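Local coordinates for protein stress response kinase A (Escherichia coli, PDB 1ZYL) that phosphorylates itself and probably other proteins on serine and threonine using ATP, and helps cells withstand stress, probably that linked to reactive oxygen species, at residues 55-60 / 217-222. Numbering follows the deposited sequence.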
# COMPACT_ATOMS: atom_id res chain seq x y z
N LYS A 55 -4.11 9.30 13.58
CA LYS A 55 -3.08 8.92 12.64
C LYS A 55 -2.30 10.18 12.34
O LYS A 55 -2.86 11.15 11.84
CB LYS A 55 -3.71 8.38 11.35
CG LYS A 55 -2.78 7.52 10.47
CD LYS A 55 -3.49 7.13 9.16
CE LYS A 55 -2.85 5.92 8.45
NZ LYS A 55 -3.25 4.58 9.02
N PHE A 56 -1.01 10.17 12.68
CA PHE A 56 -0.18 11.31 12.39
C PHE A 56 0.61 10.99 11.15
O PHE A 56 1.52 10.18 11.18
CB PHE A 56 0.77 11.63 13.54
CG PHE A 56 0.14 12.45 14.62
CD1 PHE A 56 -0.82 11.90 15.45
CD2 PHE A 56 0.50 13.77 14.79
CE1 PHE A 56 -1.42 12.66 16.45
CE2 PHE A 56 -0.09 14.54 15.77
CZ PHE A 56 -1.06 13.99 16.61
N TYR A 57 0.22 11.62 10.05
CA TYR A 57 0.88 11.41 8.79
C TYR A 57 2.33 11.84 8.90
O TYR A 57 2.63 12.96 9.31
CB TYR A 57 0.14 12.21 7.72
CG TYR A 57 -1.24 11.65 7.43
CD1 TYR A 57 -1.39 10.51 6.64
CD2 TYR A 57 -2.38 12.24 7.98
CE1 TYR A 57 -2.65 9.97 6.39
CE2 TYR A 57 -3.66 11.69 7.74
CZ TYR A 57 -3.78 10.56 6.94
OH TYR A 57 -5.00 9.98 6.71
N ARG A 58 3.24 10.94 8.54
CA ARG A 58 4.66 11.26 8.64
C ARG A 58 5.03 12.41 7.71
O ARG A 58 4.79 12.38 6.50
CB ARG A 58 5.53 10.01 8.35
CG ARG A 58 6.08 9.83 6.92
CD ARG A 58 7.46 9.13 6.94
NE ARG A 58 7.42 7.81 7.58
CZ ARG A 58 8.40 7.32 8.34
NH1 ARG A 58 8.30 6.12 8.88
NH2 ARG A 58 9.48 8.05 8.56
N PRO A 59 5.61 13.47 8.29
CA PRO A 59 6.02 14.64 7.51
C PRO A 59 6.86 14.28 6.30
O PRO A 59 7.52 13.25 6.29
CB PRO A 59 6.78 15.48 8.54
CG PRO A 59 7.24 14.47 9.55
CD PRO A 59 6.04 13.59 9.69
N GLU A 60 6.80 15.13 5.29
CA GLU A 60 7.55 14.94 4.05
C GLU A 60 7.02 13.90 3.07
O GLU A 60 7.43 13.86 1.92
CB GLU A 60 9.01 14.66 4.37
CG GLU A 60 9.61 15.72 5.26
CD GLU A 60 8.97 17.08 5.03
OE1 GLU A 60 8.99 17.57 3.88
OE2 GLU A 60 8.43 17.64 6.01
N ASP A 217 -6.71 1.47 5.86
CA ASP A 217 -5.48 2.09 5.38
C ASP A 217 -5.47 2.48 3.91
O ASP A 217 -5.11 1.68 3.05
CB ASP A 217 -4.30 1.16 5.67
CG ASP A 217 -3.01 1.91 5.91
OD1 ASP A 217 -2.90 3.06 5.42
OD2 ASP A 217 -2.11 1.36 6.58
N LEU A 218 -5.86 3.72 3.62
CA LEU A 218 -5.85 4.21 2.25
C LEU A 218 -4.65 5.12 2.03
O LEU A 218 -4.51 5.74 0.98
CB LEU A 218 -7.12 4.99 1.93
CG LEU A 218 -8.47 4.28 1.99
CD1 LEU A 218 -9.43 5.06 1.12
CD2 LEU A 218 -8.39 2.85 1.49
N ASP A 219 -3.78 5.19 3.03
CA ASP A 219 -2.59 6.04 2.95
C ASP A 219 -1.85 5.88 1.62
O ASP A 219 -1.21 6.82 1.14
CB ASP A 219 -1.63 5.72 4.10
CG ASP A 219 -0.53 6.76 4.25
OD1 ASP A 219 0.56 6.41 4.75
OD2 ASP A 219 -0.77 7.93 3.89
N ASP A 220 -1.94 4.69 1.03
CA ASP A 220 -1.25 4.42 -0.23
C ASP A 220 -2.10 4.58 -1.48
O ASP A 220 -1.59 4.49 -2.59
CB ASP A 220 -0.62 3.02 -0.20
CG ASP A 220 0.79 3.04 0.40
OD1 ASP A 220 1.17 2.06 1.09
OD2 ASP A 220 1.53 4.02 0.16
N ALA A 221 -3.39 4.83 -1.30
CA ALA A 221 -4.29 5.03 -2.43
C ALA A 221 -3.53 5.79 -3.50
O ALA A 221 -2.98 6.86 -3.25
CB ALA A 221 -5.53 5.81 -1.99
N ARG A 222 -3.50 5.24 -4.71
CA ARG A 222 -2.79 5.85 -5.82
C ARG A 222 -3.63 5.66 -7.07
O ARG A 222 -4.64 4.97 -7.02
CB ARG A 222 -1.45 5.13 -5.96
CG ARG A 222 -0.26 6.04 -6.23
CD ARG A 222 1.07 5.34 -5.89
NE ARG A 222 1.16 5.02 -4.47
CZ ARG A 222 2.27 5.13 -3.77
NH1 ARG A 222 2.29 4.82 -2.48
NH2 ARG A 222 3.38 5.56 -4.34
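Lys-55 reaches from the strand of the N-terminal sheet to the carboxylate of Asp-217. Its CG lies anti to the backbone N (chi1 -161°), and the chain runs extended as far as CE. The last torsion bends NZ off this line. The two side chains meet roughly perpendicular to each other. NZ of Lys-55 stands 3.9 Å from Asp-217 OD1, a long salt bridge, with Asp-217 OD2 slightly farther. Asp-217 OD1 also accepts a weak bond, 3.3 Å long, from the backbone N of Asp-219 in its own loop. The side chains of Tyr-57 and Asp-219 run antiparallel as they pass. Asp-219 OD2 meets the ring edge near its plane, 3.7 Å from Tyr-57 CE1, while the carboxylate is turned 54° from the ring. The other oxygen, OD1, is held by Asn-39. Ile-67, Glu-70 and His-71 of helix 64-79 pack against the tyrosine. A type I turn, Leu-218 to Ala-221, shapes the loop. Asp-217 is an inferred active-site residue and, with nearby Asn-206, an inferred magnesium ligand. A strand lysine paired with such an aspartate across the interlobe cleft is consistent with the ATP site of the protein kinase-like fold.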